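Long-range contacts in substrate-binding protein (Synechococcus sp., PDB 6WPN), which probably binds a sugar or oligosaccharide in the periplasm and hands it on for import, as solute-binding proteins of this family do: residues A[138-143]-A[298-303]; A[42-47]-A[327-332]; A[292-297]-A[379-384]; A[31-36]-A[83-88]. All coordinates share one frame; numbering follows the deposited sequence.

Contact 1: A[138-143]-A[298-303]; sequences PWYLTV and ALMTLA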
# COMPACT_ATOMS: atom_id res chain seq x y z
N PRO A 138 -7.76 -12.47 -4.22
CA PRO A 138 -6.64 -11.88 -3.47
C PRO A 138 -5.33 -12.54 -3.86
O PRO A 138 -5.25 -13.75 -4.06
CB PRO A 138 -6.99 -12.17 -2.00
CG PRO A 138 -8.44 -12.51 -2.01
CD PRO A 138 -8.72 -13.14 -3.33
N TRP A 139 -4.29 -11.71 -3.97
CA TRP A 139 -2.96 -12.21 -4.27
C TRP A 139 -2.09 -12.07 -3.02
O TRP A 139 -2.26 -12.82 -2.06
CB TRP A 139 -2.36 -11.46 -5.46
CG TRP A 139 -1.11 -12.07 -5.99
CD1 TRP A 139 -0.48 -13.20 -5.54
CD2 TRP A 139 -0.30 -11.57 -7.07
NE1 TRP A 139 0.66 -13.43 -6.27
CE2 TRP A 139 0.79 -12.45 -7.21
CE3 TRP A 139 -0.40 -10.47 -7.92
CZ2 TRP A 139 1.78 -12.26 -8.18
CZ3 TRP A 139 0.58 -10.28 -8.88
CH2 TRP A 139 1.65 -11.17 -9.00
N TYR A 140 -1.16 -11.13 -3.02
CA TYR A 140 -0.31 -10.90 -1.86
C TYR A 140 -0.68 -9.59 -1.18
O TYR A 140 -1.52 -8.81 -1.66
CB TYR A 140 1.17 -10.88 -2.26
CG TYR A 140 1.56 -9.70 -3.12
CD1 TYR A 140 1.39 -9.72 -4.50
CD2 TYR A 140 2.13 -8.57 -2.56
CE1 TYR A 140 1.76 -8.65 -5.28
CE2 TYR A 140 2.51 -7.49 -3.34
CZ TYR A 140 2.32 -7.54 -4.70
OH TYR A 140 2.69 -6.47 -5.47
N LEU A 141 -0.05 -9.35 -0.04
CA LEU A 141 -0.30 -8.14 0.73
C LEU A 141 0.94 -7.76 1.52
O LEU A 141 1.81 -8.59 1.81
CB LEU A 141 -1.53 -8.32 1.64
CG LEU A 141 -1.44 -9.40 2.70
CD1 LEU A 141 -0.66 -8.93 3.90
CD2 LEU A 141 -2.86 -9.80 3.11
N THR A 142 1.04 -6.47 1.84
CA THR A 142 2.17 -5.91 2.55
C THR A 142 1.69 -5.14 3.77
O THR A 142 0.74 -4.36 3.67
CB THR A 142 2.99 -4.95 1.67
OG1 THR A 142 2.20 -3.79 1.39
CG2 THR A 142 3.35 -5.58 0.35
N VAL A 143 2.31 -5.41 4.91
CA VAL A 143 2.15 -4.59 6.11
C VAL A 143 3.45 -3.81 6.27
O VAL A 143 4.50 -4.40 6.56
CB VAL A 143 1.85 -5.44 7.34
CG1 VAL A 143 1.71 -4.56 8.57
CG2 VAL A 143 0.58 -6.26 7.12
N ALA A 298 -1.74 -3.22 2.58
CA ALA A 298 -1.90 -2.99 1.14
C ALA A 298 -2.28 -4.30 0.47
O ALA A 298 -1.47 -5.24 0.42
CB ALA A 298 -0.61 -2.43 0.54
N LEU A 299 -3.50 -4.37 -0.05
CA LEU A 299 -4.00 -5.59 -0.67
C LEU A 299 -3.77 -5.55 -2.18
O LEU A 299 -4.12 -4.58 -2.84
CB LEU A 299 -5.48 -5.78 -0.35
CG LEU A 299 -6.22 -6.87 -1.13
CD1 LEU A 299 -5.49 -8.21 -1.07
CD2 LEU A 299 -7.65 -7.02 -0.60
N MSE A 300 -3.18 -6.62 -2.71
CA MSE A 300 -3.03 -6.79 -4.15
C MSE A 300 -3.91 -7.93 -4.64
O MSE A 300 -3.89 -9.02 -4.07
CB MSE A 300 -1.57 -7.06 -4.51
CG MSE A 300 -0.62 -5.98 -4.03
SE MSE A 300 -1.13 -4.23 -4.71
CE MSE A 300 -0.87 -4.55 -6.62
N THR A 301 -4.69 -7.69 -5.69
CA THR A 301 -5.64 -8.67 -6.20
C THR A 301 -5.44 -8.87 -7.69
O THR A 301 -4.70 -8.15 -8.36
CB THR A 301 -7.09 -8.24 -5.94
OG1 THR A 301 -7.36 -7.01 -6.62
CG2 THR A 301 -7.33 -8.05 -4.45
N LEU A 302 -6.11 -9.89 -8.21
CA LEU A 302 -6.11 -10.21 -9.63
C LEU A 302 -7.56 -10.26 -10.11
O LEU A 302 -8.39 -10.93 -9.48
CB LEU A 302 -5.41 -11.54 -9.90
CG LEU A 302 -3.91 -11.54 -9.58
CD1 LEU A 302 -3.30 -12.89 -9.91
CD2 LEU A 302 -3.19 -10.41 -10.30
N ALA A 303 -7.86 -9.55 -11.19
CA ALA A 303 -9.22 -9.45 -11.70
C ALA A 303 -9.27 -9.86 -13.17
O ALA A 303 -8.25 -9.83 -13.88
CB ALA A 303 -9.79 -8.04 -11.53
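A beta bulge interrupts the antiparallel pairing of strands 137-149 and 295-303 and sets Trp139 and Tyr140 of the first against Met300 of the second. The register slips by one residue between the pairs Pro138-Thr301 and Leu141-Leu299. Met300 is held through both its N-H and its carbonyl: Trp139 N donates to Met300 O (2.7 Å), while Met300 N donates to Tyr140 O (2.9 Å). Past the bulge the ladder is regular again from Leu141-Leu299, and Thr142 and Ala298 form the hydrogen-bonded pair, each giving its N-H to the other's oxygen. Beside this backbone lies the aromatic part. Tyr140 CB points away from the other strand, but with CG between the backbone N and the carbonyl carbon (chi1 68°) the ring comes alongside Met300, a selenomethionine, whose CG lies over one ring face near the rim, 3.4 Å from Tyr140 CZ. Its SE sits obliquely, 5.4 Å from the centroid of the Tyr140 ring, a Met-aromatic contact. Removing the phenol with an alanine at Tyr140 would probably strip Met300 CG of its CH-pi partner and leave the selenium end freer to turn. Further along, Leu302 CD2 approaches Trp139 CE3 obliquely (3.7 Å). Around the pair, Phe330 of helix 324-334 meets the Tyr140 ring, helix 121-124 packs on Pro138, Leu141 and Leu299, Leu337 of strand 337-338 pairs with Leu141 through backbone hydrogen bonding, and strand 87-90 extends the sheet beyond 295-303.

Contact 2: A[42-47]-A[327-332]; sequences NPYMDD and QARFAR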
# COMPACT_ATOMS: atom_id res chain seq x y z
N ASN A 42 11.61 -10.45 -11.84
CA ASN A 42 11.60 -11.17 -13.12
C ASN A 42 11.87 -12.66 -12.95
O ASN A 42 11.14 -13.46 -13.56
CB ASN A 42 12.59 -10.52 -14.09
CG ASN A 42 12.00 -9.31 -14.80
OD1 ASN A 42 10.98 -8.75 -14.39
ND2 ASN A 42 12.66 -8.89 -15.88
N PRO A 43 12.87 -13.11 -12.18
CA PRO A 43 13.08 -14.57 -12.05
C PRO A 43 11.87 -15.31 -11.50
O PRO A 43 11.53 -16.39 -12.01
CB PRO A 43 14.28 -14.66 -11.10
CG PRO A 43 14.99 -13.39 -11.26
CD PRO A 43 13.93 -12.36 -11.48
N TYR A 44 11.23 -14.79 -10.45
CA TYR A 44 10.02 -15.43 -9.94
C TYR A 44 8.97 -15.58 -11.04
O TYR A 44 8.44 -16.67 -11.25
CB TYR A 44 9.44 -14.63 -8.77
CG TYR A 44 8.09 -15.17 -8.33
CD1 TYR A 44 8.01 -16.22 -7.43
CD2 TYR A 44 6.91 -14.63 -8.83
CE1 TYR A 44 6.78 -16.73 -7.04
CE2 TYR A 44 5.68 -15.13 -8.44
CZ TYR A 44 5.62 -16.18 -7.54
OH TYR A 44 4.40 -16.67 -7.15
N MSE A 45 8.66 -14.49 -11.73
CA MSE A 45 7.65 -14.52 -12.78
C MSE A 45 8.07 -15.42 -13.93
O MSE A 45 7.24 -16.09 -14.53
CB MSE A 45 7.37 -13.10 -13.29
CG MSE A 45 6.78 -12.16 -12.25
SE MSE A 45 5.00 -12.68 -11.62
CE MSE A 45 4.14 -12.92 -13.34
N ASP A 46 9.38 -15.44 -14.22
CA ASP A 46 9.86 -16.27 -15.32
C ASP A 46 9.65 -17.75 -15.04
O ASP A 46 9.36 -18.53 -15.96
CB ASP A 46 11.34 -15.99 -15.59
CG ASP A 46 11.56 -14.71 -16.37
OD1 ASP A 46 10.56 -14.06 -16.74
OD2 ASP A 46 12.74 -14.35 -16.62
N ASP A 47 9.78 -18.17 -13.78
CA ASP A 47 9.59 -19.57 -13.44
C ASP A 47 8.12 -19.94 -13.33
O ASP A 47 7.69 -20.96 -13.89
CB ASP A 47 10.32 -19.91 -12.14
CG ASP A 47 10.40 -21.40 -11.89
OD1 ASP A 47 11.22 -22.07 -12.56
OD2 ASP A 47 9.63 -21.92 -11.05
N GLN A 327 2.21 -18.79 -3.91
CA GLN A 327 2.16 -17.68 -2.97
C GLN A 327 3.23 -17.80 -1.90
O GLN A 327 3.85 -16.80 -1.51
CB GLN A 327 0.77 -17.59 -2.33
CG GLN A 327 -0.25 -16.88 -3.21
CD GLN A 327 -1.33 -16.19 -2.40
OE1 GLN A 327 -1.05 -15.27 -1.64
NE2 GLN A 327 -2.58 -16.63 -2.57
N ALA A 328 3.48 -19.02 -1.42
CA ALA A 328 4.56 -19.22 -0.45
C ALA A 328 5.90 -18.84 -1.05
O ALA A 328 6.70 -18.14 -0.42
CB ALA A 328 4.57 -20.68 0.03
N ARG A 329 6.16 -19.29 -2.28
CA ARG A 329 7.42 -18.97 -2.95
C ARG A 329 7.56 -17.47 -3.17
O ARG A 329 8.65 -16.92 -2.99
CB ARG A 329 7.50 -19.72 -4.28
CG ARG A 329 8.79 -19.51 -5.03
CD ARG A 329 8.86 -20.39 -6.26
NE ARG A 329 10.00 -20.04 -7.10
CZ ARG A 329 10.16 -20.45 -8.36
NH1 ARG A 329 11.23 -20.07 -9.05
NH2 ARG A 329 9.25 -21.23 -8.93
N PHE A 330 6.48 -16.80 -3.56
CA PHE A 330 6.55 -15.35 -3.72
C PHE A 330 6.72 -14.65 -2.38
O PHE A 330 7.41 -13.63 -2.30
CB PHE A 330 5.32 -14.82 -4.47
CG PHE A 330 5.40 -13.36 -4.82
CD1 PHE A 330 6.15 -12.94 -5.91
CD2 PHE A 330 4.72 -12.40 -4.08
CE1 PHE A 330 6.23 -11.60 -6.25
CE2 PHE A 330 4.80 -11.06 -4.41
CZ PHE A 330 5.56 -10.65 -5.50
N ALA A 331 6.11 -15.18 -1.32
CA ALA A 331 6.29 -14.58 -0.00
C ALA A 331 7.75 -14.64 0.44
O ALA A 331 8.25 -13.70 1.06
CB ALA A 331 5.40 -15.28 1.02
N ARG A 332 8.45 -15.73 0.10
CA ARG A 332 9.86 -15.83 0.45
C ARG A 332 10.70 -14.88 -0.39
O ARG A 332 11.49 -14.09 0.15
CB ARG A 332 10.36 -17.26 0.28
CG ARG A 332 9.65 -18.28 1.14
CD ARG A 332 10.19 -19.69 0.91
NE ARG A 332 9.34 -20.70 1.54
CZ ARG A 332 8.60 -21.57 0.87
NH1 ARG A 332 8.59 -21.56 -0.46
NH2 ARG A 332 7.85 -22.45 1.53
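Phe330 turns the edge of its ring toward the face of Tyr44, an edge-to-face pair with centroids of the two rings 4.8 Å apart and planes at 60°. The touching atom is Phe330 CD1, which stands over the Tyr44 ring near its rim, 3.4 Å from Tyr44 CE2. Phe330 CB joins it, lying 3.4 Å from Tyr44 CZ, so the phenol meets the base of the phenylalanine as well as its ring. At the rim of the same phenol, in its plane, Arg329 CG comes to 4.0 Å from Tyr44 CE1. Beyond that point the arginine chain runs extended to NE and carries its guanidinium across to Asp47. The two charges form a salt bridge, although its modelled separation is too short to be trusted in detail.

The next shell fixes the tyrosine at its far end, where Tyr44 OH is hydrogen-bonded to Asn326 O, one residue ahead of segment 327-332. With CG of Tyr44 opposite its backbone N (chi1 173°), the ring bridges two helix segments whose axes are 10.9 Å apart and run at 166°: antiparallel helix-helix packing, spanned by an aromatic pair. Phe330 meets further rings at Phe41 and Tyr140. Behind these groups, helix 324-334 rests through Ala328 and Ala331 on helix 341-352 and through Gln327 on strand 337-338, while helix 42-55 packs Met45 against Trp63 of strand 61-66.

Contact 3: A[292-297]-A[379-384]; sequences DGTANV and RVLVPA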
# COMPACT_ATOMS: atom_id res chain seq x y z
N ASP A 292 -6.80 3.99 17.90
CA ASP A 292 -7.47 2.72 17.68
C ASP A 292 -6.51 1.57 17.41
O ASP A 292 -6.95 0.41 17.41
CB ASP A 292 -8.44 2.84 16.50
CG ASP A 292 -7.74 3.16 15.20
OD1 ASP A 292 -6.70 3.86 15.24
OD2 ASP A 292 -8.21 2.70 14.14
N GLY A 293 -5.23 1.85 17.18
CA GLY A 293 -4.23 0.81 17.04
C GLY A 293 -4.15 0.15 15.67
O GLY A 293 -3.16 -0.52 15.39
N THR A 294 -5.18 0.30 14.83
CA THR A 294 -5.21 -0.40 13.55
C THR A 294 -4.08 0.07 12.64
O THR A 294 -3.88 1.27 12.44
CB THR A 294 -6.56 -0.17 12.87
OG1 THR A 294 -7.61 -0.58 13.76
CG2 THR A 294 -6.64 -0.98 11.59
N ALA A 295 -3.40 -0.89 12.03
CA ALA A 295 -2.39 -0.64 11.01
C ALA A 295 -2.97 -0.89 9.63
O ALA A 295 -4.03 -1.51 9.48
CB ALA A 295 -1.16 -1.52 11.22
N ASN A 296 -2.29 -0.36 8.63
CA ASN A 296 -2.74 -0.47 7.25
C ASN A 296 -2.11 -1.68 6.57
O ASN A 296 -0.95 -2.02 6.83
CB ASN A 296 -2.38 0.79 6.47
CG ASN A 296 -3.05 0.83 5.12
OD1 ASN A 296 -4.28 0.88 5.02
ND2 ASN A 296 -2.25 0.77 4.07
N VAL A 297 -2.88 -2.32 5.70
CA VAL A 297 -2.39 -3.43 4.90
C VAL A 297 -2.74 -3.14 3.44
O VAL A 297 -3.89 -2.84 3.12
CB VAL A 297 -2.97 -4.78 5.36
CG1 VAL A 297 -4.48 -4.74 5.43
CG2 VAL A 297 -2.50 -5.90 4.44
N ARG A 379 -5.87 -3.59 9.05
CA ARG A 379 -7.03 -3.55 8.18
C ARG A 379 -6.70 -2.71 6.96
O ARG A 379 -5.67 -2.03 6.90
CB ARG A 379 -8.25 -2.95 8.90
CG ARG A 379 -9.18 -3.94 9.62
CD ARG A 379 -8.48 -4.61 10.80
NE ARG A 379 -9.41 -5.36 11.66
CZ ARG A 379 -9.80 -4.94 12.87
NH1 ARG A 379 -9.34 -3.79 13.35
NH2 ARG A 379 -10.64 -5.67 13.59
N VAL A 380 -7.58 -2.76 5.97
CA VAL A 380 -7.45 -1.92 4.79
C VAL A 380 -8.12 -0.60 5.15
O VAL A 380 -9.30 -0.58 5.54
CB VAL A 380 -8.10 -2.56 3.55
CG1 VAL A 380 -8.24 -1.54 2.44
CG2 VAL A 380 -7.30 -3.75 3.09
N LEU A 381 -7.39 0.50 5.02
CA LEU A 381 -7.86 1.77 5.56
C LEU A 381 -8.48 2.70 4.52
O LEU A 381 -9.50 3.33 4.80
CB LEU A 381 -6.72 2.50 6.27
CG LEU A 381 -6.08 1.79 7.47
CD1 LEU A 381 -4.95 2.63 8.04
CD2 LEU A 381 -7.12 1.50 8.53
N VAL A 382 -7.90 2.80 3.33
CA VAL A 382 -8.55 3.55 2.27
C VAL A 382 -9.81 2.78 1.87
O VAL A 382 -9.72 1.62 1.44
CB VAL A 382 -7.61 3.80 1.07
CG1 VAL A 382 -6.46 4.70 1.50
CG2 VAL A 382 -7.06 2.49 0.52
N PRO A 383 -11.00 3.35 2.05
CA PRO A 383 -12.22 2.60 1.73
C PRO A 383 -12.28 2.28 0.24
O PRO A 383 -12.11 3.16 -0.61
CB PRO A 383 -13.35 3.55 2.16
CG PRO A 383 -12.73 4.91 2.14
CD PRO A 383 -11.30 4.71 2.54
N ALA A 384 -12.49 1.00 -0.08
CA ALA A 384 -12.54 0.56 -1.46
C ALA A 384 -13.77 1.11 -2.16
O ALA A 384 -14.73 0.37 -2.41
CB ALA A 384 -12.52 -0.97 -1.53
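A short parallel bridge, Asn296 beside Arg379, joins the start of strand 295-303 to the end of strand 378-379, close to the centre of the folded chain. The backbone part is brief. Arg379 N donates to Ala295 O (2.8 Å), and Arg379 O in turn receives Val297 N (3.1 Å), although that donor stands 43° out of the carbonyl plane. The touching parts of the two segments run 74° apart, and the ladder ends where they diverge.

A side chain then takes over the role of the backbone. Asn296 OD1 accepts the N-H of Leu381 (3.1 Å), nearly in line with the amide C=O, and so supplies an acceptor to a chain that has already turned away. The torsion responsible is chi1 at -169°, which swings the amide away from the backbone N of Asn296 and over to Leu381. The same residue also makes an apolar contact: Leu381 CD1 packs against Asn296 CB (3.5 Å), the two side chains slanting across each other. To one end, Thr294 CG2 presses on Arg379 CB (3.7 Å), while Thr294 OG1 lies level with the edge of the guanidinium without a bond. To the other, Val297 CG1 meets Val380 CG2 (3.8 Å).

This place is consistent with the connections between the two lobes in binding proteins of this kind. Val297 packs on Leu141 and Val143 of strand 137-149, Thr294 O is bonded to Gln202 NE2, Leu381 and Val382 lean on helix 195-202, and Val382 also reaches Pro93 of helix 92-99.

Contact 4: A[31-36]-A[83-88]; sequences QLWTLQ and TAPDVV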
# COMPACT_ATOMS: atom_id res chain seq x y z
N GLN A 31 -2.91 -12.60 -21.68
CA GLN A 31 -2.06 -11.47 -21.33
C GLN A 31 -2.26 -11.14 -19.86
O GLN A 31 -3.39 -10.86 -19.43
CB GLN A 31 -2.34 -10.25 -22.21
CG GLN A 31 -1.97 -10.40 -23.67
CD GLN A 31 -2.35 -9.18 -24.49
OE1 GLN A 31 -3.26 -8.43 -24.12
NE2 GLN A 31 -1.64 -8.96 -25.59
N LEU A 32 -1.18 -11.20 -19.09
CA LEU A 32 -1.18 -10.88 -17.67
C LEU A 32 -0.60 -9.49 -17.46
O LEU A 32 0.44 -9.16 -18.03
CB LEU A 32 -0.38 -11.91 -16.88
CG LEU A 32 -0.07 -11.57 -15.42
CD1 LEU A 32 -1.33 -11.63 -14.55
CD2 LEU A 32 1.00 -12.50 -14.88
N TRP A 33 -1.29 -8.68 -16.66
CA TRP A 33 -0.87 -7.32 -16.35
C TRP A 33 -0.59 -7.23 -14.86
O TRP A 33 -1.49 -7.46 -14.04
CB TRP A 33 -1.96 -6.32 -16.74
CG TRP A 33 -2.08 -6.04 -18.20
CD1 TRP A 33 -1.61 -6.81 -19.23
CD2 TRP A 33 -2.77 -4.94 -18.81
NE1 TRP A 33 -1.93 -6.24 -20.44
CE2 TRP A 33 -2.65 -5.09 -20.21
CE3 TRP A 33 -3.46 -3.83 -18.31
CZ2 TRP A 33 -3.19 -4.18 -21.11
CZ3 TRP A 33 -4.00 -2.93 -19.21
CH2 TRP A 33 -3.86 -3.11 -20.59
N THR A 34 0.64 -6.88 -14.50
CA THR A 34 1.03 -6.73 -13.10
C THR A 34 1.48 -5.30 -12.84
O THR A 34 1.79 -4.55 -13.76
CB THR A 34 2.15 -7.71 -12.71
OG1 THR A 34 3.30 -7.50 -13.54
CG2 THR A 34 1.69 -9.15 -12.86
N LEU A 35 1.52 -4.94 -11.56
CA LEU A 35 1.79 -3.58 -11.13
C LEU A 35 3.15 -3.50 -10.43
O LEU A 35 3.36 -4.17 -9.41
CB LEU A 35 0.70 -3.08 -10.18
CG LEU A 35 -0.68 -2.92 -10.80
CD1 LEU A 35 -1.62 -2.24 -9.82
CD2 LEU A 35 -0.55 -2.13 -12.08
N GLN A 36 4.04 -2.69 -10.99
CA GLN A 36 5.33 -2.33 -10.39
C GLN A 36 6.04 -3.56 -9.81
O GLN A 36 6.37 -3.63 -8.63
CB GLN A 36 5.15 -1.25 -9.32
CG GLN A 36 4.80 0.14 -9.87
CD GLN A 36 5.98 0.91 -10.45
OE1 GLN A 36 6.96 0.33 -10.91
NE2 GLN A 36 5.88 2.24 -10.42
N THR A 83 -8.96 -5.83 -27.31
CA THR A 83 -7.88 -6.74 -26.94
C THR A 83 -7.60 -6.60 -25.45
O THR A 83 -6.46 -6.46 -25.00
CB THR A 83 -6.61 -6.48 -27.76
OG1 THR A 83 -6.25 -5.10 -27.65
CG2 THR A 83 -6.83 -6.84 -29.22
N ALA A 84 -8.66 -6.65 -24.66
CA ALA A 84 -8.54 -6.45 -23.22
C ALA A 84 -7.73 -7.58 -22.60
O ALA A 84 -7.86 -8.74 -23.02
CB ALA A 84 -9.92 -6.37 -22.57
N PRO A 85 -6.89 -7.29 -21.61
CA PRO A 85 -6.11 -8.35 -20.97
C PRO A 85 -7.03 -9.31 -20.23
O PRO A 85 -8.19 -9.01 -19.95
CB PRO A 85 -5.20 -7.58 -20.00
CG PRO A 85 -5.93 -6.30 -19.74
CD PRO A 85 -6.64 -5.96 -21.01
N ASP A 86 -6.49 -10.49 -19.94
CA ASP A 86 -7.31 -11.52 -19.32
C ASP A 86 -7.25 -11.51 -17.80
O ASP A 86 -8.27 -11.72 -17.14
CB ASP A 86 -6.90 -12.89 -19.87
CG ASP A 86 -7.06 -12.98 -21.38
OD1 ASP A 86 -6.04 -13.01 -22.09
OD2 ASP A 86 -8.22 -12.99 -21.85
N VAL A 87 -6.08 -11.24 -17.22
CA VAL A 87 -5.92 -11.09 -15.78
C VAL A 87 -5.21 -9.77 -15.51
O VAL A 87 -4.14 -9.52 -16.08
CB VAL A 87 -5.13 -12.26 -15.14
CG1 VAL A 87 -4.98 -12.03 -13.65
CG2 VAL A 87 -5.81 -13.59 -15.41
N VAL A 88 -5.79 -8.95 -14.66
CA VAL A 88 -5.24 -7.64 -14.34
C VAL A 88 -5.00 -7.56 -12.85
O VAL A 88 -5.84 -7.98 -12.04
CB VAL A 88 -6.17 -6.49 -14.80
CG1 VAL A 88 -5.50 -5.15 -14.59
CG2 VAL A 88 -6.53 -6.67 -16.25
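Pro85 covers one face of the Trp33 indole with its ring tilted, its CG almost over the centre of the six-membered ring, 3.5 Å from that centroid and only 10° off the ring normal, a CH-pi contact. Pro85 CB reaches toward the pyrrole side, 3.6 Å from Trp33 NE1, and CD covers the benzo end, so three ring carbons of the proline share the face. Val88 CG1 comes in obliquely, 4.3 Å from Trp33 CB. The indole reaches Pro85 because chi1 of -76° sets its CG beside the backbone N. A serine in place of Trp33 would probably leave Pro85 without its aromatic partner and open a gap next to Leu75 and Ala78 of helix 72-80, which also touch the indole.

The second flat group is the Asp86 carboxylate. Its OD1 takes Gln31 N (3.2 Å) on the lone pair facing away from the other oxygen, while OD2 is held by Ser308 OG. Asp86 N returns a bond to Gln31 O (3.2 Å), so Gln31 and Asp86 are tied twice before true strand pairing begins. That pairing follows with Trp33 N donating to Val87 O (3.0 Å). On the sheet face away from the indole, Leu32 CD1 packs on Val87 CG1 (3.8 Å), and helix 311-321 covers them.

Strand 30-35 thus lies between strands 61-66 and 87-90, all parallel and joined through helices 42-55 and 72-80. Successive beta-alpha-beta units in this order, followed by antiparallel strand 295-303, are consistent with the first lobe of a type II periplasmic binding protein.

Overall arrangement
Contacts 1, 3 and 4 hold one sheet together, and contact 2 packs helices beside it. Contacts 1 and 3 share strand 295-303, and their centres lie about 9 and 10 Å from the centre of the molecule, against about 19 Å, centre to centre, for contacts 2 and 4. All four are largely buried, though contacts 3 and 4 reach the surface at Arg379 and Thr83. Backbone bonds dominate contact 1, a bulged antiparallel pair; contact 4 is parallel and borrows a carboxylate, contact 3 an amide. Contact 2 relies on aromatic rings, with an ion pair of doubtful modelled geometry. Val88 O and Ala303 N probably bond, linking contacts 4 and 1, while contacts 2 and 3 stay about 11 Å apart at their nearest atoms.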